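Local structure of membrane-associated lipoprotein (3JVC) at residues Phe17-Ala22 with Gln43-Gln48; Gln31-Gln36 with Lys104-Gly109; Glu55-Ile60 with Thr86-Asn91; Phe63-Gly68 with Gly77-Ser82. The protein is of unknown function but is probably a palmitoylated, membrane-anchored lipoprotein, of which this chain holds the lipoprotein-associated type-17 domain. All blocks are in the same frame, centred on the assembly; numbering follows the deposited sequence.

Contact 1. Residues Phe17-Ala22 with Gln43-Gln48; sequences FDFKLA and QGIEIQ
Phe-17 and Ile-47 meet on the inner face of a two-stranded antiparallel sheet, where the isoleucine sets two methyls obliquely by the ring: CG2 and CD1 of Ile-47 each come within 4.0 Å of Phe-17 CD2. A turn at chi2 of Ile-47 (-71°) folds CD1 back to reach the ring. The same CD1 lies 4.1 Å from Phe-19 CB, and a looser contact joins that CB to CG2 of Ile-45, so both isoleucines of the partner strand touch the same carbon of Phe-19. Beneath these side chains the backbones pair with Asp-18 opposite Gln-48 and Lys-20 opposite Glu-46. Asp-18 and Gln-48 exchange two bonds, each 3.0 Å from the N of one to the O of the other, with both donors standing above the carbonyl plane. Glu-46 N gives a bond of 3.0 Å to Lys-20 O, whereas the return bond from Lys-20 N is weak. Past the strand end, Ala-22 N still finds Gly-44 O at 3.2 Å. Further out, Tyr-29 OH is hydrogen-bonded to both Asp-18 OD1 and Phe-19 N, tying the edge of the first strand to the loop that follows it. Ile-58, Ile-60 and Phe-63 of strand 56-64 receive the phenylalanines and Ile-45. The chemistry is therefore divided by face: Phe-17, Phe-19, Leu-21, Ile-45 and Ile-47 supply the apolar layer, while Asp-18, Lys-20, Glu-46 and Gln-48 form the polar outer face.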
loop_
_atom_site.group_PDB
_atom_site.type_symbol
_atom_site.label_atom_id
_atom_site.label_comp_id
_atom_site.label_asym_id
_atom_site.label_seq_id
_atom_site.Cartn_x
_atom_site.Cartn_y
_atom_site.Cartn_z
ATOM N N PHE A 17 -4.197 1.673 10.315
ATOM C CA PHE A 17 -4.728 0.419 9.773
ATOM C C PHE A 17 -3.625 -0.445 9.146
ATOM O O PHE A 17 -2.502 0.012 8.930
ATOM C CB PHE A 17 -5.781 0.707 8.694
ATOM C CG PHE A 17 -5.191 1.118 7.373
ATOM C CD1 PHE A 17 -4.625 2.371 7.211
ATOM C CD2 PHE A 17 -5.109 0.213 6.328
ATOM C CE1 PHE A 17 -3.979 2.719 6.032
ATOM C CE2 PHE A 17 -4.462 0.550 5.139
ATOM C CZ PHE A 17 -3.894 1.804 4.995
ATOM N N ASP A 18 -3.967 -1.691 8.837
ATOM C CA ASP A 18 -3.035 -2.620 8.207
ATOM C C ASP A 18 -3.716 -3.349 7.060
ATOM O O ASP A 18 -4.929 -3.221 6.850
ATOM C CB ASP A 18 -2.516 -3.667 9.203
ATOM C CG ASP A 18 -1.410 -3.134 10.105
ATOM O OD1 ASP A 18 -0.382 -2.632 9.591
ATOM O OD2 ASP A 18 -1.569 -3.229 11.337
ATOM N N PHE A 19 -2.925 -4.124 6.324
ATOM C CA PHE A 19 -3.447 -4.890 5.205
ATOM C C PHE A 19 -2.557 -6.072 4.846
ATOM O O PHE A 19 -1.445 -6.227 5.348
ATOM C CB PHE A 19 -3.580 -4.007 3.966
ATOM C CG PHE A 19 -2.267 -3.690 3.299
ATOM C CD1 PHE A 19 -1.568 -2.536 3.619
ATOM C CD2 PHE A 19 -1.734 -4.551 2.340
ATOM C CE1 PHE A 19 -0.358 -2.236 2.985
ATOM C CE2 PHE A 19 -0.532 -4.262 1.709
ATOM C CZ PHE A 19 0.157 -3.110 2.029
ATOM N N LYS A 20 -3.071 -6.901 3.956
ATOM C CA LYS A 20 -2.347 -8.045 3.459
ATOM C C LYS A 20 -3.113 -8.541 2.259
ATOM O O LYS A 20 -4.344 -8.432 2.202
ATOM C CB LYS A 20 -2.210 -9.140 4.525
ATOM C CG LYS A 20 -3.480 -9.609 5.185
ATOM C CD LYS A 20 -3.112 -10.561 6.319
ATOM C CE LYS A 20 -4.322 -10.970 7.141
ATOM N NZ LYS A 20 -3.912 -11.765 8.329
ATOM N N LEU A 21 -2.372 -9.052 1.285
ATOM C CA LEU A 21 -2.960 -9.557 0.062
ATOM C C LEU A 21 -3.388 -11.003 0.203
ATOM O O LEU A 21 -2.858 -11.743 1.024
ATOM C CB LEU A 21 -1.957 -9.427 -1.085
ATOM C CG LEU A 21 -1.684 -8.051 -1.713
ATOM C CD1 LEU A 21 -1.255 -7.042 -0.675
ATOM C CD2 LEU A 21 -0.603 -8.221 -2.759
ATOM N N ALA A 22 -4.363 -11.411 -0.596
ATOM C CA ALA A 22 -4.817 -12.791 -0.552
ATOM C C ALA A 22 -3.798 -13.658 -1.287
ATOM O O ALA A 22 -3.858 -14.887 -1.245
ATOM C CB ALA A 22 -6.181 -12.910 -1.208
ATOM N N GLN A 43 -5.580 -9.810 -6.693
ATOM C CA GLN A 43 -6.107 -11.042 -6.119
ATOM C C GLN A 43 -6.940 -10.746 -4.887
ATOM O O GLN A 43 -7.744 -11.564 -4.451
ATOM C CB GLN A 43 -4.973 -11.995 -5.750
ATOM C CG GLN A 43 -4.226 -12.546 -6.952
ATOM C CD GLN A 43 -3.535 -13.846 -6.637
ATOM O OE1 GLN A 43 -4.178 -14.807 -6.213
ATOM N NE2 GLN A 43 -2.221 -13.891 -6.842
ATOM N N GLY A 44 -6.745 -9.560 -4.330
ATOM C CA GLY A 44 -7.495 -9.192 -3.153
ATOM C C GLY A 44 -6.668 -8.456 -2.126
ATOM O O GLY A 44 -5.477 -8.707 -1.977
ATOM N N ILE A 45 -7.313 -7.525 -1.434
ATOM C CA ILE A 45 -6.675 -6.757 -0.382
ATOM C C ILE A 45 -7.620 -6.903 0.813
ATOM O O ILE A 45 -8.843 -6.860 0.669
ATOM C CB ILE A 45 -6.559 -5.258 -0.756
ATOM C CG1 ILE A 45 -5.961 -5.087 -2.156
ATOM C CG2 ILE A 45 -5.685 -4.537 0.249
ATOM C CD1 ILE A 45 -5.767 -3.615 -2.572
ATOM N N GLU A 46 -7.067 -7.121 1.993
ATOM C CA GLU A 46 -7.899 -7.236 3.182
ATOM C C GLU A 46 -7.427 -6.196 4.176
ATOM O O GLU A 46 -6.246 -6.123 4.497
ATOM C CB GLU A 46 -7.817 -8.647 3.765
ATOM C CG GLU A 46 -8.809 -9.620 3.132
ATOM C CD GLU A 46 -10.256 -9.119 3.217
ATOM O OE1 GLU A 46 -10.688 -8.727 4.326
ATOM O OE2 GLU A 46 -10.963 -9.118 2.181
ATOM N N ILE A 47 -8.351 -5.363 4.632
ATOM C CA ILE A 47 -8.023 -4.304 5.570
ATOM C C ILE A 47 -8.346 -4.703 6.994
ATOM O O ILE A 47 -9.270 -5.479 7.243
ATOM C CB ILE A 47 -8.818 -3.019 5.260
ATOM C CG1 ILE A 47 -8.545 -2.568 3.823
ATOM C CG2 ILE A 47 -8.464 -1.920 6.290
ATOM C CD1 ILE A 47 -7.131 -2.001 3.613
ATOM N N GLN A 48 -7.568 -4.171 7.925
ATOM C CA GLN A 48 -7.784 -4.416 9.340
ATOM C C GLN A 48 -7.538 -3.053 9.954
ATOM O O GLN A 48 -6.394 -2.664 10.204
ATOM C CB GLN A 48 -6.792 -5.445 9.889
ATOM C CG GLN A 48 -7.100 -5.873 11.326
ATOM C CD GLN A 48 -6.237 -7.031 11.803
ATOM O OE1 GLN A 48 -5.007 -6.950 11.806
ATOM N NE2 GLN A 48 -6.882 -8.115 12.214
#

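Contact 2. Residues Gln31-Gln36 with Lys104-Gly109; sequences QLLPSQ and KSNPYG
Lys-104 lies across the approach to helix 34-38, its backbone and alkyl chain against Gln-31, Leu-32 and Leu-33, the last of which holds the N-cap position. The contact joins this helix start to the loop after strand 93-100, in the lipoprotein-associated type-17 domain. Polar bonding between the two segments is slight: Lys-104 N gives Leu-32 O a weak, bent hydrogen bond of 3.2 Å with an N-H...O angle of 134°. Within the helix start, Gln-36 N reaches back to Leu-33 O and closes the first turn. Contacts of carbon with backbone carbonyls are more numerous. Lys-104 CB rests 3.4 Å from Leu-32 O, and CD of the same lysine is as near to Gln-31 O. With CG opposite the backbone N (chi1 -167°) and the chain stretched as far as CE, the methylenes run alongside the backbone of Gln-31 and Leu-32 before the bend at chi4 turns NZ aside. Apolar packing is left to Leu-33, whose CD2 branch touches Lys-104 CG at 4.2 Å and also meets Ser-105 CA at 3.8 Å. Helix 70-76 supports the helix start through Asn-74, which packs on Leu-33 and Pro-34 and accepts a hydrogen bond from Ser-35 N; its side-chain nitrogen also binds Gly-109 O, beyond the 104-106 strip. On the proline side, the Lys-104 carbonyl is met by a ring carbon, Pro-34 CD lying 3.4 Å from Lys-104 O.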
loop_
_atom_site.group_PDB
_atom_site.type_symbol
_atom_site.label_atom_id
_atom_site.label_comp_id
_atom_site.label_asym_id
_atom_site.label_seq_id
_atom_site.Cartn_x
_atom_site.Cartn_y
_atom_site.Cartn_z
ATOM N N GLN A 31 8.652 -8.534 3.600
ATOM C CA GLN A 31 9.008 -9.731 2.848
ATOM C C GLN A 31 8.468 -9.693 1.414
ATOM O O GLN A 31 8.588 -10.670 0.668
ATOM C CB GLN A 31 8.458 -10.969 3.545
ATOM C CG GLN A 31 9.101 -11.306 4.878
ATOM C CD GLN A 31 8.630 -12.655 5.382
ATOM O OE1 GLN A 31 7.499 -12.793 5.858
ATOM N NE2 GLN A 31 9.481 -13.667 5.254
ATOM N N LEU A 32 7.874 -8.564 1.035
ATOM C CA LEU A 32 7.299 -8.411 -0.290
ATOM C C LEU A 32 7.895 -7.236 -1.050
ATOM O O LEU A 32 7.891 -6.105 -0.569
ATOM C CB LEU A 32 5.791 -8.218 -0.185
ATOM C CG LEU A 32 4.996 -9.304 0.531
ATOM C CD1 LEU A 32 3.534 -8.920 0.514
ATOM C CD2 LEU A 32 5.208 -10.653 -0.137
ATOM N N LEU A 33 8.416 -7.505 -2.242
ATOM C CA LEU A 33 8.988 -6.447 -3.059
ATOM C C LEU A 33 7.834 -5.558 -3.561
ATOM O O LEU A 33 6.704 -6.037 -3.766
ATOM C CB LEU A 33 9.744 -7.069 -4.245
ATOM C CG LEU A 33 11.154 -7.602 -3.966
ATOM C CD1 LEU A 33 11.680 -8.340 -5.189
ATOM C CD2 LEU A 33 12.076 -6.433 -3.601
ATOM N N PRO A 34 8.090 -4.254 -3.749
ATOM C CA PRO A 34 7.005 -3.398 -4.235
ATOM C C PRO A 34 6.407 -3.962 -5.532
ATOM O O PRO A 34 5.247 -3.699 -5.847
ATOM C CB PRO A 34 7.698 -2.060 -4.448
ATOM C CG PRO A 34 8.688 -2.034 -3.302
ATOM C CD PRO A 34 9.272 -3.452 -3.388
ATOM N N SER A 35 7.195 -4.764 -6.253
ATOM C CA SER A 35 6.762 -5.366 -7.505
ATOM C C SER A 35 5.802 -6.529 -7.302
ATOM O O SER A 35 4.962 -6.808 -8.160
ATOM C CB SER A 35 7.973 -5.828 -8.324
ATOM O OG SER A 35 8.536 -7.043 -7.852
ATOM N N GLN A 36 5.916 -7.220 -6.173
ATOM C CA GLN A 36 5.004 -8.337 -5.915
ATOM C C GLN A 36 3.617 -7.845 -5.507
ATOM O O GLN A 36 2.600 -8.442 -5.861
ATOM C CB GLN A 36 5.557 -9.240 -4.823
ATOM C CG GLN A 36 6.765 -10.055 -5.250
ATOM C CD GLN A 36 7.354 -10.831 -4.087
ATOM O OE1 GLN A 36 8.338 -11.538 -4.238
ATOM N NE2 GLN A 36 6.746 -10.694 -2.919
ATOM N N LYS A 104 10.137 -4.879 1.282
ATOM C CA LYS A 104 11.347 -5.599 0.897
ATOM C C LYS A 104 12.081 -4.816 -0.181
ATOM O O LYS A 104 11.475 -4.032 -0.916
ATOM C CB LYS A 104 10.991 -6.998 0.399
ATOM C CG LYS A 104 12.178 -7.948 0.269
ATOM C CD LYS A 104 11.659 -9.367 0.040
ATOM C CE LYS A 104 12.769 -10.413 -0.029
ATOM N NZ LYS A 104 13.532 -10.358 -1.300
ATOM N N SER A 105 13.389 -5.017 -0.273
ATOM C CA SER A 105 14.174 -4.301 -1.258
ATOM C C SER A 105 15.564 -4.874 -1.425
ATOM O O SER A 105 16.144 -5.391 -0.473
ATOM C CB SER A 105 14.306 -2.838 -0.851
ATOM O OG SER A 105 14.907 -2.739 0.419
ATOM N N ASN A 106 16.089 -4.771 -2.644
ATOM C CA ASN A 106 17.441 -5.217 -2.965
ATOM C C ASN A 106 18.081 -3.969 -3.565
ATOM O O ASN A 106 17.383 -3.058 -4.000
ATOM C CB ASN A 106 17.430 -6.348 -3.991
ATOM C CG ASN A 106 17.035 -5.875 -5.366
ATOM O OD1 ASN A 106 15.863 -5.638 -5.634
ATOM N ND2 ASN A 106 18.021 -5.723 -6.247
ATOM N N PRO A 107 19.413 -3.923 -3.639
ATOM C CA PRO A 107 20.062 -2.734 -4.193
ATOM C C PRO A 107 20.037 -2.511 -5.703
ATOM O O PRO A 107 20.292 -1.390 -6.158
ATOM C CB PRO A 107 21.476 -2.864 -3.666
ATOM C CG PRO A 107 21.706 -4.348 -3.810
ATOM C CD PRO A 107 20.409 -4.961 -3.306
ATOM N N TYR A 108 19.737 -3.551 -6.480
ATOM C CA TYR A 108 19.712 -3.417 -7.943
ATOM C C TYR A 108 18.304 -3.309 -8.532
ATOM O O TYR A 108 18.131 -3.321 -9.752
ATOM C CB TYR A 108 20.442 -4.598 -8.594
ATOM C CG TYR A 108 21.859 -4.749 -8.108
ATOM C CD1 TYR A 108 22.814 -3.770 -8.378
ATOM C CD2 TYR A 108 22.237 -5.846 -7.336
ATOM C CE1 TYR A 108 24.107 -3.875 -7.889
ATOM C CE2 TYR A 108 23.528 -5.960 -6.841
ATOM C CZ TYR A 108 24.459 -4.969 -7.120
ATOM O OH TYR A 108 25.739 -5.074 -6.624
ATOM N N GLY A 109 17.304 -3.193 -7.665
ATOM C CA GLY A 109 15.936 -3.095 -8.137
ATOM C C GLY A 109 15.427 -4.382 -8.762
ATOM O O GLY A 109 14.263 -4.488 -9.114
#

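Contact 3. Residues Glu55-Ile60 with Thr86-Asn91; sequences ELDIKI and TDKKNN
At one end of the three-stranded antiparallel sheet, Leu-56 and Asp-57 of strand 56-64 pair with Thr-86 and Asp-87, the last residues of the central strand. Asp-57 and Thr-86 form the hydrogen-bonded pair: Asp-57 N meets Thr-86 O in its carbonyl plane, and Thr-86 N returns to Asp-57 O at 3.1 Å with an angle of 166° at the hydrogen. Their side chains lie side by side, CB of Asp-57 at 4.0 Å from CB of Thr-86. Two residues further along, Lys-88 N bonds to Glu-55 O, 3.1 Å away and well above the carbonyl plane. The extended Lys-88 side chain then crosses the neighbouring backbone, its CE lying 3.7 Å from Asp-57 CB. It carries NZ to Gln-53 O, with which NZ is hydrogen-bonded. Asp-57 instead has a weak salt bridge within its own strand, OD2 being 3.3 Å from Lys-59 NZ. On the other face, Leu-56 packs against Phe-4, Ile-11 and Leu-85. As the central strand ends, Asp-87 OD1 accepts from Lys-89 N at 2.8 Å, on the anti side of the carboxylate. This is an Asx turn, here starting the reversal that leads from strand 79-87 into strand 93-100.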
loop_
_atom_site.group_PDB
_atom_site.type_symbol
_atom_site.label_atom_id
_atom_site.label_comp_id
_atom_site.label_asym_id
_atom_site.label_seq_id
_atom_site.Cartn_x
_atom_site.Cartn_y
_atom_site.Cartn_z
ATOM N N GLU A 55 -15.907 6.562 12.753
ATOM C CA GLU A 55 -15.889 7.745 11.920
ATOM C C GLU A 55 -15.295 7.578 10.534
ATOM O O GLU A 55 -15.577 8.376 9.638
ATOM C CB GLU A 55 -15.138 8.871 12.642
ATOM C CG GLU A 55 -15.729 9.211 14.000
ATOM C CD GLU A 55 -14.853 8.783 15.174
ATOM O OE1 GLU A 55 -14.124 7.777 15.051
ATOM O OE2 GLU A 55 -14.908 9.448 16.231
ATOM N N LEU A 56 -14.501 6.529 10.338
ATOM C CA LEU A 56 -13.824 6.349 9.063
ATOM C C LEU A 56 -13.720 4.920 8.578
ATOM O O LEU A 56 -13.644 3.986 9.372
ATOM C CB LEU A 56 -12.424 6.941 9.194
ATOM C CG LEU A 56 -11.338 6.815 8.125
ATOM C CD1 LEU A 56 -11.388 8.010 7.175
ATOM C CD2 LEU A 56 -9.970 6.789 8.822
ATOM N N ASP A 57 -13.733 4.765 7.257
ATOM C CA ASP A 57 -13.563 3.465 6.621
ATOM C C ASP A 57 -12.394 3.690 5.682
ATOM O O ASP A 57 -12.369 4.698 4.965
ATOM C CB ASP A 57 -14.772 3.069 5.783
ATOM C CG ASP A 57 -14.639 1.667 5.204
ATOM O OD1 ASP A 57 -14.837 0.692 5.953
ATOM O OD2 ASP A 57 -14.326 1.537 4.007
ATOM N N ILE A 58 -11.413 2.791 5.708
ATOM C CA ILE A 58 -10.266 2.919 4.812
ATOM C C ILE A 58 -10.248 1.740 3.851
ATOM O O ILE A 58 -10.522 0.596 4.220
ATOM C CB ILE A 58 -8.915 2.958 5.575
ATOM C CG1 ILE A 58 -8.902 4.129 6.565
ATOM C CG2 ILE A 58 -7.759 3.099 4.580
ATOM C CD1 ILE A 58 -7.580 4.308 7.306
ATOM N N LYS A 59 -9.932 2.041 2.605
ATOM C CA LYS A 59 -9.857 1.028 1.575
ATOM C C LYS A 59 -8.644 1.325 0.706
ATOM O O LYS A 59 -8.305 2.498 0.467
ATOM C CB LYS A 59 -11.126 1.052 0.713
ATOM C CG LYS A 59 -12.019 -0.164 0.856
ATOM C CD LYS A 59 -12.556 -0.289 2.256
ATOM C CE LYS A 59 -13.437 -1.520 2.401
ATOM N NZ LYS A 59 -13.824 -1.747 3.825
ATOM N N ILE A 60 -7.963 0.268 0.274
ATOM C CA ILE A 60 -6.832 0.453 -0.618
ATOM C C ILE A 60 -7.348 -0.025 -1.960
ATOM O O ILE A 60 -7.670 -1.190 -2.141
ATOM C CB ILE A 60 -5.604 -0.362 -0.209
ATOM C CG1 ILE A 60 -4.926 0.289 0.994
ATOM C CG2 ILE A 60 -4.612 -0.416 -1.369
ATOM C CD1 ILE A 60 -3.706 -0.471 1.485
ATOM N N THR A 86 -13.806 6.829 3.314
ATOM C CA THR A 86 -15.227 7.147 3.475
ATOM C C THR A 86 -15.503 7.750 4.861
ATOM O O THR A 86 -14.982 7.273 5.871
ATOM C CB THR A 86 -16.103 5.898 3.317
ATOM O OG1 THR A 86 -15.623 5.101 2.227
ATOM C CG2 THR A 86 -17.537 6.308 3.027
ATOM N N ASP A 87 -16.314 8.807 4.893
ATOM C CA ASP A 87 -16.680 9.505 6.127
ATOM C C ASP A 87 -17.994 8.886 6.611
ATOM O O ASP A 87 -19.042 9.110 6.014
ATOM C CB ASP A 87 -16.877 10.997 5.826
ATOM C CG ASP A 87 -17.270 11.810 7.062
ATOM O OD1 ASP A 87 -17.928 11.246 7.975
ATOM O OD2 ASP A 87 -16.934 13.022 7.108
ATOM N N LYS A 88 -17.953 8.113 7.687
ATOM C CA LYS A 88 -19.159 7.448 8.173
ATOM C C LYS A 88 -20.230 8.336 8.814
ATOM O O LYS A 88 -21.106 7.856 9.533
ATOM C CB LYS A 88 -18.763 6.318 9.131
ATOM C CG LYS A 88 -17.936 5.242 8.465
ATOM C CD LYS A 88 -17.825 4.026 9.348
ATOM C CE LYS A 88 -16.539 3.269 9.058
ATOM N NZ LYS A 88 -16.170 2.427 10.233
ATOM N N LYS A 89 -20.179 9.630 8.539
ATOM C CA LYS A 89 -21.156 10.556 9.098
ATOM C C LYS A 89 -22.119 11.051 8.013
ATOM O O LYS A 89 -23.296 11.309 8.282
ATOM C CB LYS A 89 -20.447 11.765 9.718
ATOM C CG LYS A 89 -21.376 12.815 10.308
ATOM C CD LYS A 89 -20.639 14.127 10.609
ATOM C CE LYS A 89 -20.528 15.001 9.354
ATOM N NZ LYS A 89 -19.780 16.277 9.580
ATOM N N ASN A 90 -21.597 11.193 6.798
ATOM C CA ASN A 90 -22.352 11.672 5.649
ATOM C C ASN A 90 -22.025 10.812 4.450
ATOM O O ASN A 90 -22.472 11.095 3.339
ATOM C CB ASN A 90 -21.944 13.096 5.324
ATOM C CG ASN A 90 -20.452 13.239 5.222
ATOM O OD1 ASN A 90 -19.748 12.262 4.941
ATOM N ND2 ASN A 90 -19.951 14.451 5.444
ATOM N N ASN A 91 -21.212 9.784 4.677
ATOM C CA ASN A 91 -20.814 8.867 3.622
ATOM C C ASN A 91 -20.123 9.537 2.441
ATOM O O ASN A 91 -20.114 9.004 1.332
ATOM C CB ASN A 91 -22.020 8.088 3.123
ATOM C CG ASN A 91 -22.281 6.857 3.932
ATOM O OD1 ASN A 91 -21.685 6.658 4.990
ATOM N ND2 ASN A 91 -23.182 6.009 3.444
#

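Contact 4. Residues Phe63-Gly68 with Gly77-Ser82; sequences FLYPDG and GTLKLS
Phe-63 and Leu-64 run antiparallel to Leu-81 and Lys-80, with Leu-64 and Lys-80 as the hydrogen-bonded pair: Leu-64 N to Lys-80 O is 2.7 Å at 168°, in the carbonyl plane, and Lys-80 N bonds back to Leu-64 O. On the inner face Phe-63 and Leu-81 point the same way, side by side, the CE1 corner of the ring lying 3.5 Å from Leu-81 CG. Leu-79 CD1 adds a contact at Phe-63 CD1. Tyr-41 meets the Phe-63 ring edge-to-face, and Phe-19 of strand 17-21 packs against it as well. Beyond the paired residues, the ring of Pro-66 and the side chain of Thr-78 reach toward each other, with Pro-66 CG 3.4 Å from Thr-78 CG2. The threonine is turned with OG1 opposite its backbone N (chi1 -174°), and that hydroxyl is hydrogen-bonded to Val-100 O in the third strand. On the outer face, Leu-64 and Lys-80 touch through their CB atoms. The lysine chain bends at chi2 and chi3, and a water accepts from Lys-80 NZ at 2.9 Å while donating to Tyr-65 O, also at 2.9 Å. Phe-63, Leu-79 and Leu-81 thus make the buried apolar side, whereas on the outer face water links the ammonium group to the chain leaving the strand.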
loop_
_atom_site.group_PDB
_atom_site.type_symbol
_atom_site.label_atom_id
_atom_site.label_comp_id
_atom_site.label_asym_id
_atom_site.label_seq_id
_atom_site.Cartn_x
_atom_site.Cartn_y
_atom_site.Cartn_z
ATOM N N PHE A 63 -2.252 0.357 -5.856
ATOM C CA PHE A 63 -0.866 0.435 -5.450
ATOM C C PHE A 63 -0.169 0.929 -6.708
ATOM O O PHE A 63 -0.288 0.309 -7.774
ATOM C CB PHE A 63 -0.338 -0.953 -5.090
ATOM C CG PHE A 63 -0.844 -1.473 -3.783
ATOM C CD1 PHE A 63 -0.363 -0.957 -2.586
ATOM C CD2 PHE A 63 -1.780 -2.501 -3.745
ATOM C CE1 PHE A 63 -0.801 -1.449 -1.367
ATOM C CE2 PHE A 63 -2.233 -3.009 -2.531
ATOM C CZ PHE A 63 -1.738 -2.483 -1.335
ATOM N N LEU A 64 0.525 2.053 -6.593
ATOM C CA LEU A 64 1.253 2.607 -7.717
ATOM C C LEU A 64 2.717 2.647 -7.347
ATOM O O LEU A 64 3.061 2.628 -6.164
ATOM C CB LEU A 64 0.776 4.026 -8.023
ATOM C CG LEU A 64 -0.663 4.216 -8.508
ATOM C CD1 LEU A 64 -0.794 5.552 -9.245
ATOM C CD2 LEU A 64 -1.035 3.105 -9.454
ATOM N N TYR A 65 3.592 2.688 -8.346
ATOM C CA TYR A 65 5.023 2.774 -8.059
ATOM C C TYR A 65 5.300 4.230 -7.792
ATOM O O TYR A 65 5.005 5.067 -8.621
ATOM C CB TYR A 65 5.866 2.327 -9.247
ATOM C CG TYR A 65 5.857 0.844 -9.476
ATOM C CD1 TYR A 65 6.167 -0.042 -8.435
ATOM C CD2 TYR A 65 5.550 0.318 -10.742
ATOM C CE1 TYR A 65 6.170 -1.416 -8.642
ATOM C CE2 TYR A 65 5.550 -1.060 -10.961
ATOM C CZ TYR A 65 5.867 -1.921 -9.903
ATOM O OH TYR A 65 5.890 -3.283 -10.111
ATOM N N PRO A 66 5.877 4.558 -6.634
ATOM C CA PRO A 66 6.129 5.978 -6.395
ATOM C C PRO A 66 6.642 6.731 -7.618
ATOM O O PRO A 66 6.373 7.920 -7.781
ATOM C CB PRO A 66 7.147 5.958 -5.254
ATOM C CG PRO A 66 6.738 4.745 -4.478
ATOM C CD PRO A 66 6.475 3.731 -5.571
ATOM N N ASP A 67 7.374 6.040 -8.487
ATOM C CA ASP A 67 7.946 6.705 -9.653
ATOM C C ASP A 67 7.487 6.254 -11.021
ATOM O O ASP A 67 7.841 6.864 -12.024
ATOM C CB ASP A 67 9.471 6.619 -9.590
ATOM C CG ASP A 67 10.067 7.712 -8.737
ATOM O OD1 ASP A 67 9.918 8.892 -9.119
ATOM O OD2 ASP A 67 10.667 7.404 -7.686
ATOM N N GLY A 68 6.696 5.191 -11.071
ATOM C CA GLY A 68 6.232 4.701 -12.353
ATOM C C GLY A 68 6.902 3.401 -12.752
ATOM O O GLY A 68 6.305 2.615 -13.477
ATOM N N GLY A 77 12.127 -0.027 -1.389
ATOM C CA GLY A 77 11.161 -0.729 -0.566
ATOM C C GLY A 77 9.950 0.153 -0.315
ATOM O O GLY A 77 9.304 0.080 0.737
ATOM N N THR A 78 9.638 0.986 -1.300
ATOM C CA THR A 78 8.511 1.899 -1.201
ATOM C C THR A 78 7.357 1.576 -2.164
ATOM O O THR A 78 7.506 0.825 -3.130
ATOM C CB THR A 78 8.982 3.330 -1.441
ATOM O OG1 THR A 78 7.899 4.232 -1.201
ATOM C CG2 THR A 78 9.479 3.488 -2.864
ATOM N N LEU A 79 6.193 2.140 -1.879
ATOM C CA LEU A 79 5.005 1.937 -2.700
ATOM C C LEU A 79 4.094 3.133 -2.557
ATOM O O LEU A 79 4.198 3.882 -1.594
ATOM C CB LEU A 79 4.234 0.701 -2.257
ATOM C CG LEU A 79 4.635 -0.655 -2.835
ATOM C CD1 LEU A 79 3.740 -1.734 -2.224
ATOM C CD2 LEU A 79 4.498 -0.644 -4.352
ATOM N N LYS A 80 3.210 3.331 -3.525
ATOM C CA LYS A 80 2.283 4.439 -3.416
ATOM C C LYS A 80 0.914 3.804 -3.255
ATOM O O LYS A 80 0.463 3.028 -4.096
ATOM C CB LYS A 80 2.349 5.340 -4.653
ATOM C CG LYS A 80 1.897 6.766 -4.375
ATOM C CD LYS A 80 2.656 7.804 -5.206
ATOM C CE LYS A 80 2.254 7.782 -6.675
ATOM N NZ LYS A 80 2.772 8.982 -7.400
ATOM N N LEU A 81 0.279 4.083 -2.132
ATOM C CA LEU A 81 -1.037 3.534 -1.882
ATOM C C LEU A 81 -2.150 4.509 -2.228
ATOM O O LEU A 81 -2.232 5.608 -1.662
ATOM C CB LEU A 81 -1.174 3.134 -0.416
ATOM C CG LEU A 81 -0.684 1.756 0.010
ATOM C CD1 LEU A 81 0.812 1.670 -0.122
ATOM C CD2 LEU A 81 -1.125 1.523 1.437
ATOM N N SER A 82 -2.996 4.109 -3.171
ATOM C CA SER A 82 -4.142 4.928 -3.553
ATOM C C SER A 82 -5.236 4.548 -2.562
ATOM O O SER A 82 -5.702 3.401 -2.551
ATOM C CB SER A 82 -4.594 4.595 -4.976
ATOM O OG SER A 82 -5.762 5.323 -5.333
HETATM O O HOH W 1 3.186 7.114 -9.515
#

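Contacts 3 and 4 pair the same two strands, 56-64 and 79-87, at sites whose centres are about 23 Å apart; contact 4 lies near helix 70-76, which connects those strands, and contact 3 at the far end. Contact 1, the earlier and separate two-stranded sheet, packs over them: its centre is about 17 Å from that of contact 3 and 16 Å from that of contact 4, and Ile-60 and Phe-63 receive its apolar face. Along the chain contact 2 interleaves with contact 1 and encloses contacts 3 and 4, its second segment following strand 93-100. Its centre is about 12 Å from that of contact 4, which it touches through Pro-34 and Ser-35. Together they join two sheets and a short helix around one apolar core.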